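Local coordinates for protein beta-fructofuranosidase, insoluble isoenzyme CWINV1 (Arabidopsis thaliana, PDB 2OXB) that hydrolyses terminal beta-D-fructofuranoside residues, cleaving sucrose and 1-kestose and, less well, neokestose and levan, in the plant cell wall, at residues L411-S416 and S509-F514; L419-S424 and P501-G506; T423-R428 and M443-S448. The protein carries 1 engineered substitution. One frame throughout, in Å; residues are numbered along the deposited sequence.

Contact 1: L411-S416 and S509-F514; sequences LMVLAS and SHLFAF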
loop_
_atom_site.group_PDB
_atom_site.type_symbol
_atom_site.label_atom_id
_atom_site.label_comp_id
_atom_site.label_asym_id
_atom_site.label_seq_id
_atom_site.Cartn_x
_atom_site.Cartn_y
_atom_site.Cartn_z
ATOM N N LEU A 411 -11.864 -4.025 -17.110
ATOM C CA LEU A 411 -10.912 -4.962 -17.691
ATOM C C LEU A 411 -11.018 -6.386 -17.189
ATOM O O LEU A 411 -11.521 -6.637 -16.099
ATOM C CB LEU A 411 -9.483 -4.485 -17.422
ATOM C CG LEU A 411 -9.006 -3.202 -18.094
ATOM C CD1 LEU A 411 -7.642 -2.791 -17.530
ATOM C CD2 LEU A 411 -8.932 -3.444 -19.602
ATOM N N MET A 412 -10.544 -7.315 -18.009
ATOM C CA MET A 412 -10.482 -8.724 -17.637
ATOM C C MET A 412 -9.030 -9.117 -17.901
ATOM O O MET A 412 -8.570 -9.145 -19.051
ATOM C CB MET A 412 -11.419 -9.582 -18.482
ATOM C CG MET A 412 -12.863 -9.143 -18.437
ATOM S SD MET A 412 -13.999 -10.494 -18.816
ATOM C CE MET A 412 -14.321 -10.199 -20.509
ATOM N N VAL A 413 -8.304 -9.374 -16.818
ATOM C CA VAL A 413 -6.897 -9.742 -16.901
ATOM C C VAL A 413 -6.718 -11.208 -16.599
ATOM O O VAL A 413 -7.625 -11.842 -16.056
ATOM C CB VAL A 413 -6.042 -8.932 -15.914
ATOM C CG1 VAL A 413 -6.132 -7.437 -16.252
ATOM C CG2 VAL A 413 -6.519 -9.190 -14.489
ATOM N N LEU A 414 -5.539 -11.730 -16.939
ATOM C CA LEU A 414 -5.218 -13.140 -16.739
ATOM C C LEU A 414 -6.449 -13.959 -17.059
ATOM O O LEU A 414 -6.713 -14.968 -16.424
ATOM C CB LEU A 414 -4.780 -13.434 -15.295
ATOM C CG LEU A 414 -3.377 -13.047 -14.824
ATOM C CD1 LEU A 414 -3.336 -11.556 -14.586
ATOM C CD2 LEU A 414 -3.008 -13.799 -13.548
ATOM N N ALA A 415 -7.221 -13.501 -18.033
ATOM C CA ALA A 415 -8.417 -14.222 -18.424
ATOM C C ALA A 415 -7.997 -15.531 -19.090
ATOM O O ALA A 415 -6.957 -15.611 -19.748
ATOM C CB ALA A 415 -9.253 -13.378 -19.364
ATOM N N SER A 416 -8.808 -16.563 -18.901
ATOM C CA SER A 416 -8.536 -17.892 -19.445
ATOM C C SER A 416 -8.856 -17.944 -20.946
ATOM O O SER A 416 -9.279 -16.948 -21.536
ATOM C CB SER A 416 -9.371 -18.918 -18.675
ATOM O OG SER A 416 -8.842 -20.219 -18.786
ATOM N N SER A 509 -2.151 -16.719 -21.530
ATOM C CA SER A 509 -2.897 -15.677 -20.854
ATOM C C SER A 509 -3.587 -14.772 -21.873
ATOM O O SER A 509 -3.099 -14.578 -22.985
ATOM C CB SER A 509 -1.944 -14.869 -19.974
ATOM O OG SER A 509 -1.008 -15.730 -19.335
ATOM N N HIS A 510 -4.729 -14.217 -21.492
ATOM C CA HIS A 510 -5.475 -13.350 -22.393
ATOM C C HIS A 510 -5.977 -12.132 -21.629
ATOM O O HIS A 510 -6.184 -12.175 -20.416
ATOM C CB HIS A 510 -6.662 -14.113 -23.012
ATOM C CG HIS A 510 -6.269 -15.314 -23.825
ATOM N ND1 HIS A 510 -5.533 -16.362 -23.310
ATOM C CD2 HIS A 510 -6.545 -15.651 -25.108
ATOM C CE1 HIS A 510 -5.375 -17.289 -24.238
ATOM N NE2 HIS A 510 -5.980 -16.882 -25.338
ATOM N N LEU A 511 -6.168 -11.036 -22.350
ATOM C CA LEU A 511 -6.643 -9.791 -21.752
ATOM C C LEU A 511 -7.996 -9.534 -22.387
ATOM O O LEU A 511 -8.311 -10.125 -23.419
ATOM C CB LEU A 511 -5.671 -8.654 -22.077
ATOM C CG LEU A 511 -5.604 -7.464 -21.123
ATOM C CD1 LEU A 511 -5.344 -7.951 -19.697
ATOM C CD2 LEU A 511 -4.503 -6.522 -21.581
ATOM N N PHE A 512 -8.792 -8.657 -21.792
ATOM C CA PHE A 512 -10.111 -8.392 -22.338
ATOM C C PHE A 512 -10.699 -7.079 -21.893
ATOM O O PHE A 512 -10.696 -6.754 -20.707
ATOM C CB PHE A 512 -11.082 -9.510 -21.947
ATOM C CG PHE A 512 -10.978 -10.739 -22.805
ATOM C CD1 PHE A 512 -11.576 -10.772 -24.069
ATOM C CD2 PHE A 512 -10.265 -11.858 -22.361
ATOM C CE1 PHE A 512 -11.470 -11.896 -24.878
ATOM C CE2 PHE A 512 -10.145 -12.988 -23.157
ATOM C CZ PHE A 512 -10.751 -13.012 -24.424
ATOM N N ALA A 513 -11.217 -6.321 -22.850
ATOM C CA ALA A 513 -11.850 -5.061 -22.519
ATOM C C ALA A 513 -13.321 -5.345 -22.692
ATOM O O ALA A 513 -13.767 -5.625 -23.801
ATOM C CB ALA A 513 -11.400 -3.982 -23.469
ATOM N N PHE A 514 -14.078 -5.299 -21.599
ATOM C CA PHE A 514 -15.507 -5.584 -21.696
ATOM C C PHE A 514 -16.470 -4.483 -21.232
ATOM O O PHE A 514 -16.068 -3.406 -20.785
ATOM C CB PHE A 514 -15.838 -6.898 -20.968
ATOM C CG PHE A 514 -15.642 -6.846 -19.480
ATOM C CD1 PHE A 514 -16.117 -7.873 -18.671
ATOM C CD2 PHE A 514 -15.002 -5.765 -18.878
ATOM C CE1 PHE A 514 -15.962 -7.819 -17.286
ATOM C CE2 PHE A 514 -14.842 -5.703 -17.494
ATOM C CZ PHE A 514 -15.323 -6.729 -16.698
#

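Contact 2: L419-S424 and P501-G506; sequences LEEYTS and PKLAIG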
loop_
_atom_site.group_PDB
_atom_site.type_symbol
_atom_site.label_atom_id
_atom_site.label_comp_id
_atom_site.label_asym_id
_atom_site.label_seq_id
_atom_site.Cartn_x
_atom_site.Cartn_y
_atom_site.Cartn_z
ATOM N N LEU A 419 -12.778 -17.798 -20.999
ATOM C CA LEU A 419 -13.314 -17.234 -19.759
ATOM C C LEU A 419 -13.786 -18.163 -18.644
ATOM O O LEU A 419 -14.664 -17.782 -17.863
ATOM C CB LEU A 419 -14.446 -16.248 -20.063
ATOM C CG LEU A 419 -14.121 -14.883 -20.671
ATOM C CD1 LEU A 419 -15.407 -14.071 -20.698
ATOM C CD2 LEU A 419 -13.048 -14.156 -19.859
ATOM N N GLU A 420 -13.221 -19.364 -18.546
ATOM C CA GLU A 420 -13.621 -20.259 -17.466
ATOM C C GLU A 420 -13.103 -19.656 -16.162
ATOM O O GLU A 420 -13.654 -19.897 -15.090
ATOM C CB GLU A 420 -13.075 -21.686 -17.670
ATOM C CG GLU A 420 -11.616 -21.812 -18.116
ATOM C CD GLU A 420 -11.460 -21.751 -19.625
ATOM O OE1 GLU A 420 -11.494 -20.632 -20.179
ATOM O OE2 GLU A 420 -11.315 -22.824 -20.250
ATOM N N GLU A 421 -12.038 -18.867 -16.269
ATOM C CA GLU A 421 -11.474 -18.189 -15.111
ATOM C C GLU A 421 -10.869 -16.870 -15.575
ATOM O O GLU A 421 -10.012 -16.842 -16.452
ATOM C CB GLU A 421 -10.422 -19.061 -14.395
ATOM C CG GLU A 421 -9.088 -19.189 -15.084
ATOM C CD GLU A 421 -8.181 -20.229 -14.434
ATOM O OE1 GLU A 421 -7.078 -20.464 -14.961
ATOM O OE2 GLU A 421 -8.567 -20.814 -13.403
ATOM N N TYR A 422 -11.356 -15.771 -15.004
ATOM C CA TYR A 422 -10.886 -14.429 -15.346
ATOM C C TYR A 422 -11.075 -13.486 -14.158
ATOM O O TYR A 422 -11.810 -13.789 -13.207
ATOM C CB TYR A 422 -11.662 -13.882 -16.556
ATOM C CG TYR A 422 -13.148 -13.825 -16.308
ATOM C CD1 TYR A 422 -13.744 -12.694 -15.747
ATOM C CD2 TYR A 422 -13.940 -14.963 -16.501
ATOM C CE1 TYR A 422 -15.092 -12.709 -15.372
ATOM C CE2 TYR A 422 -15.280 -14.991 -16.130
ATOM C CZ TYR A 422 -15.852 -13.864 -15.560
ATOM O OH TYR A 422 -17.166 -13.922 -15.143
ATOM N N THR A 423 -10.392 -12.346 -14.217
ATOM C CA THR A 423 -10.489 -11.337 -13.172
ATOM C C THR A 423 -11.099 -10.125 -13.836
ATOM O O THR A 423 -10.788 -9.828 -14.980
ATOM C CB THR A 423 -9.110 -11.041 -12.573
ATOM O OG1 THR A 423 -8.760 -12.106 -11.675
ATOM C CG2 THR A 423 -9.118 -9.722 -11.824
ATOM N N SER A 424 -11.982 -9.430 -13.137
ATOM C CA SER A 424 -12.652 -8.308 -13.766
ATOM C C SER A 424 -12.796 -7.029 -12.972
ATOM O O SER A 424 -13.728 -6.874 -12.190
ATOM C CB SER A 424 -14.028 -8.774 -14.224
ATOM O OG SER A 424 -14.617 -9.591 -13.215
ATOM N N PRO A 501 -4.676 -18.549 -11.033
ATOM C CA PRO A 501 -5.361 -19.295 -12.092
ATOM C C PRO A 501 -4.599 -20.540 -12.522
ATOM O O PRO A 501 -3.360 -20.568 -12.505
ATOM C CB PRO A 501 -5.459 -18.273 -13.213
ATOM C CG PRO A 501 -4.137 -17.566 -13.088
ATOM C CD PRO A 501 -3.997 -17.363 -11.585
ATOM N N LYS A 502 -5.350 -21.564 -12.913
ATOM C CA LYS A 502 -4.765 -22.829 -13.357
ATOM C C LYS A 502 -4.578 -22.883 -14.883
ATOM O O LYS A 502 -3.717 -23.613 -15.373
ATOM C CB LYS A 502 -5.634 -24.003 -12.880
ATOM C CG LYS A 502 -5.541 -24.297 -11.384
ATOM C CD LYS A 502 -4.241 -25.023 -11.018
ATOM C CE LYS A 502 -4.304 -26.519 -11.356
ATOM N NZ LYS A 502 -3.079 -27.307 -10.981
ATOM N N LEU A 503 -5.371 -22.099 -15.615
ATOM C CA LEU A 503 -5.297 -22.034 -17.077
ATOM C C LEU A 503 -4.666 -20.732 -17.555
ATOM O O LEU A 503 -4.038 -20.687 -18.607
ATOM C CB LEU A 503 -6.691 -22.155 -17.698
ATOM C CG LEU A 503 -7.318 -23.548 -17.733
ATOM C CD1 LEU A 503 -8.831 -23.424 -17.767
ATOM C CD2 LEU A 503 -6.796 -24.329 -18.924
ATOM N N ALA A 504 -4.845 -19.669 -16.781
ATOM C CA ALA A 504 -4.298 -18.364 -17.142
ATOM C C ALA A 504 -2.882 -18.168 -16.588
ATOM O O ALA A 504 -2.684 -17.506 -15.560
ATOM C CB ALA A 504 -5.217 -17.267 -16.640
ATOM N N ILE A 505 -1.902 -18.744 -17.286
ATOM C CA ILE A 505 -0.505 -18.649 -16.878
ATOM C C ILE A 505 0.488 -18.674 -18.049
ATOM O O ILE A 505 0.227 -19.267 -19.096
ATOM C CB ILE A 505 -0.151 -19.777 -15.868
ATOM C CG1 ILE A 505 -0.793 -21.098 -16.295
ATOM C CG2 ILE A 505 -0.628 -19.390 -14.475
ATOM C CD1 ILE A 505 -0.405 -22.284 -15.437
ATOM N N GLY A 506 1.622 -18.005 -17.855
ATOM C CA GLY A 506 2.658 -17.943 -18.872
ATOM C C GLY A 506 2.192 -17.408 -20.214
ATOM O O GLY A 506 1.594 -16.331 -20.295
#

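Contact 3: T423-R428 and M443-S448; sequences TSVYFR and MCSDQS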
loop_
_atom_site.group_PDB
_atom_site.type_symbol
_atom_site.label_atom_id
_atom_site.label_comp_id
_atom_site.label_asym_id
_atom_site.label_seq_id
_atom_site.Cartn_x
_atom_site.Cartn_y
_atom_site.Cartn_z
ATOM N N THR A 423 -10.392 -12.346 -14.217
ATOM C CA THR A 423 -10.489 -11.337 -13.172
ATOM C C THR A 423 -11.099 -10.125 -13.836
ATOM O O THR A 423 -10.788 -9.828 -14.980
ATOM C CB THR A 423 -9.110 -11.041 -12.573
ATOM O OG1 THR A 423 -8.760 -12.106 -11.675
ATOM C CG2 THR A 423 -9.118 -9.722 -11.824
ATOM N N SER A 424 -11.982 -9.430 -13.137
ATOM C CA SER A 424 -12.652 -8.308 -13.766
ATOM C C SER A 424 -12.796 -7.029 -12.972
ATOM O O SER A 424 -13.728 -6.874 -12.190
ATOM C CB SER A 424 -14.028 -8.774 -14.224
ATOM O OG SER A 424 -14.617 -9.591 -13.215
ATOM N N VAL A 425 -11.867 -6.107 -13.186
ATOM C CA VAL A 425 -11.925 -4.817 -12.529
ATOM C C VAL A 425 -12.714 -3.936 -13.495
ATOM O O VAL A 425 -12.440 -3.916 -14.700
ATOM C CB VAL A 425 -10.526 -4.243 -12.334
ATOM C CG1 VAL A 425 -10.610 -2.830 -11.802
ATOM C CG2 VAL A 425 -9.739 -5.141 -11.387
ATOM N N TYR A 426 -13.699 -3.214 -12.980
ATOM C CA TYR A 426 -14.507 -2.382 -13.844
ATOM C C TYR A 426 -15.136 -1.222 -13.099
ATOM O O TYR A 426 -14.864 -1.005 -11.918
ATOM C CB TYR A 426 -15.587 -3.246 -14.481
ATOM C CG TYR A 426 -16.429 -3.983 -13.471
ATOM C CD1 TYR A 426 -17.358 -3.306 -12.690
ATOM C CD2 TYR A 426 -16.284 -5.353 -13.280
ATOM C CE1 TYR A 426 -18.128 -3.969 -11.746
ATOM C CE2 TYR A 426 -17.048 -6.035 -12.329
ATOM C CZ TYR A 426 -17.969 -5.333 -11.565
ATOM O OH TYR A 426 -18.730 -5.988 -10.623
ATOM N N PHE A 427 -15.984 -0.492 -13.816
ATOM C CA PHE A 427 -16.696 0.672 -13.299
ATOM C C PHE A 427 -18.205 0.515 -13.428
ATOM O O PHE A 427 -18.690 -0.273 -14.241
ATOM C CB PHE A 427 -16.314 1.923 -14.084
ATOM C CG PHE A 427 -14.931 2.415 -13.811
ATOM C CD1 PHE A 427 -14.598 2.907 -12.550
ATOM C CD2 PHE A 427 -13.965 2.418 -14.815
ATOM C CE1 PHE A 427 -13.328 3.398 -12.291
ATOM C CE2 PHE A 427 -12.684 2.910 -14.567
ATOM C CZ PHE A 427 -12.367 3.401 -13.301
ATOM N N ARG A 428 -18.931 1.286 -12.614
ATOM C CA ARG A 428 -20.396 1.345 -12.608
ATOM C C ARG A 428 -20.762 2.772 -12.199
ATOM O O ARG A 428 -20.362 3.233 -11.137
ATOM C CB ARG A 428 -20.976 0.379 -11.594
ATOM C CG ARG A 428 -21.060 -1.042 -12.047
ATOM C CD ARG A 428 -21.016 -1.908 -10.822
ATOM N NE ARG A 428 -21.350 -3.293 -11.092
ATOM C CZ ARG A 428 -22.579 -3.771 -11.044
ATOM N NH1 ARG A 428 -23.585 -2.969 -10.739
ATOM N NH2 ARG A 428 -22.792 -5.051 -11.284
ATOM N N MET A 443 -15.804 1.589 -8.456
ATOM C CA MET A 443 -14.731 0.789 -9.023
ATOM C C MET A 443 -14.804 -0.562 -8.299
ATOM O O MET A 443 -14.703 -0.618 -7.066
ATOM C CB MET A 443 -13.353 1.452 -8.808
ATOM C CG MET A 443 -12.319 1.118 -9.903
ATOM S SD MET A 443 -10.584 1.650 -9.582
ATOM C CE MET A 443 -9.735 0.010 -9.295
ATOM N N CYS A 444 -15.022 -1.633 -9.064
ATOM C CA CYS A 444 -15.091 -2.989 -8.511
ATOM C C CYS A 444 -13.964 -3.847 -9.055
ATOM O O CYS A 444 -13.530 -3.671 -10.192
ATOM C CB CYS A 444 -16.396 -3.685 -8.886
ATOM S SG CYS A 444 -17.933 -3.013 -8.176
ATOM N N SER A 445 -13.505 -4.787 -8.236
ATOM C CA SER A 445 -12.440 -5.722 -8.618
ATOM C C SER A 445 -12.927 -7.106 -8.225
ATOM O O SER A 445 -12.649 -7.579 -7.127
ATOM C CB SER A 445 -11.142 -5.411 -7.870
ATOM O OG SER A 445 -10.084 -6.188 -8.382
ATOM N N ASP A 446 -13.678 -7.736 -9.123
ATOM C CA ASP A 446 -14.236 -9.059 -8.876
ATOM C C ASP A 446 -13.189 -10.169 -8.871
ATOM O O ASP A 446 -12.326 -10.240 -9.755
ATOM C CB ASP A 446 -15.293 -9.380 -9.923
ATOM C CG ASP A 446 -16.573 -9.876 -9.309
ATOM O OD1 ASP A 446 -17.368 -9.020 -8.837
ATOM O OD2 ASP A 446 -16.769 -11.117 -9.288
ATOM N N GLN A 447 -13.288 -11.055 -7.888
ATOM C CA GLN A 447 -12.338 -12.154 -7.749
ATOM C C GLN A 447 -13.008 -13.530 -7.717
ATOM O O GLN A 447 -12.333 -14.558 -7.704
ATOM C CB GLN A 447 -11.525 -11.910 -6.482
ATOM C CG GLN A 447 -11.061 -10.448 -6.356
ATOM C CD GLN A 447 -9.816 -10.147 -7.183
ATOM O OE1 GLN A 447 -9.545 -8.994 -7.532
ATOM N NE2 GLN A 447 -9.041 -11.188 -7.482
ATOM N N SER A 448 -14.342 -13.522 -7.716
ATOM C CA SER A 448 -15.183 -14.724 -7.693
ATOM C C SER A 448 -14.785 -15.842 -8.664
ATOM O O SER A 448 -14.917 -17.016 -8.341
ATOM C CB SER A 448 -16.621 -14.318 -7.979
ATOM O OG SER A 448 -16.681 -13.677 -9.235
#

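Contact 1: L411-S416 and S509-F514
The carbonyl oxygen of F512 takes the amide of M412, N to O 2.8 Å, with the donor lying in the carbonyl plane, and the CA of L411 makes a further C-H...O approach to the same oxygen. The return bond from F512 N to M412 O is weak, bent to 120° at the hydrogen. Strands 411-413 and 510-514 run antiparallel, and a beta bulge shifts their register by one residue before A415 pairs with H510. M412 carries the side-chain contact. Its CG lies over the centre of the F514 ring, 3.5 Å from the centroid, a CH-pi contact, while SD reaches CD1 of that ring at 3.4 Å in an oblique Met-aromatic contact. The bend at chi3 (-98°) turns CE of M412 back to lie 3.6 Å from CB of F512. Beyond the bulge, CB of A415 meets the edge of the F512 ring at CD2, 3.5 Å away. On the other face V413 and L511 lie side by side, CG1 to CD1 3.6 Å. That face, with L411, packs against strands 367-374 and 473-480 of the second sheet of the C-terminal beta sandwich, while strand 510-515 is itself flanked by strand 355-359.

Contact 2: L419-S424 and P501-G506
Where the turn leading into strand 423-431 meets the loop between strands 493-498 and 510-515, the carboxylate of E421 faces a run of backbone amides. OE1 accepts the amide of A504, N to OE1 3.0 Å, nearly along its C-O axis; L503 N is modelled 2.5 Å from the same oxygen, too short to be taken literally. The second oxygen, OE2, receives a weak bond from K502 N at 3.3 Å. E421 reaches the loop with CG between its backbone N and carbonyl carbon (chi1 74°) and an extended chain beyond. On the way its side chain crosses P501 at about a right angle. Beside it, E420 crosses L503 in the same manner, CG turned to CD1 of the leucine. A buried carboxylate facing two or three main-chain N-H groups of one loop would probably be stabilised as the anion. S416 touches both E421 and L503, and P501 O is bonded to the hydroxyl of Y4 near the start of the chain. A504 is the centre of an inverse gamma turn, in a loop held by the E421 carboxylate at one end of the beta sandwich.

Contact 3: T423-R428 and M443-S448
Strands 423-428 and 443-446 form an antiparallel ladder, their axes 4.6 Å apart at the closest and 171° between directions, with S424-D446 and Y426-C444 as hydrogen-bonded pairs and V425-S445 and F427-M443 as non-hydrogen-bonded ones. The bonds of the Y426-C444 pair are short, Y426 N to C444 O 2.8 Å and C444 N to Y426 O 2.9 Å. Toward D446 the ladder slackens: the donor D446 N stands well above the carbonyl plane of S424, and the return bond from S424 N is weak. Y426 has CG between its backbone N and carbonyl carbon (chi1 55°), and the ring lies across its partner, with C444 O over one face and CE1 3.4 Å from CB of C444. The sulfur SG of C444, which is disulfide-bonded to C395, sits obliquely to the same ring, 4.7 Å from its centroid. An alanine at Y426 would probably leave C444 CB and SG without this aromatic cover and open a gap beside the disulfide. On the other face CE1 of F427 meets CG of M443 at 3.5 Å, while the bent methionine chain brings CE to CG1 of V425. Next to them CG2 of V425 touches S445 OG, which donates to Q447 OE1; S497 OG also bonds that oxygen. The two strands belong to one beta hairpin. Its face bearing V425, F427, M443 and S445 packs on strands 473-480, 483-488 and 493-498, and strands 406-415 and 461-465 flank the hairpin in its own sheet.

Contacts 1 and 3 belong to one sheet, separated by the pairing of strand 406-415 with strand 423-431: V413 N meets T423 O at 3.1 Å, a probable hydrogen bond, and L411 N probably bonds V425 O, though the modelled distance is doubtfully short. F514 and S424 also pack together, linking strand 510-515 to contact 3. Contact 2 lies at the end of this sheet, its centre about 8 Å from that of contact 1 and about 14 Å from that of contact 3. S416 N probably bonds E421 O, and T423 and S424 are common to contacts 2 and 3. All three lie in the C-terminal family 32 region, away from the sucrose-binding residues of the active site.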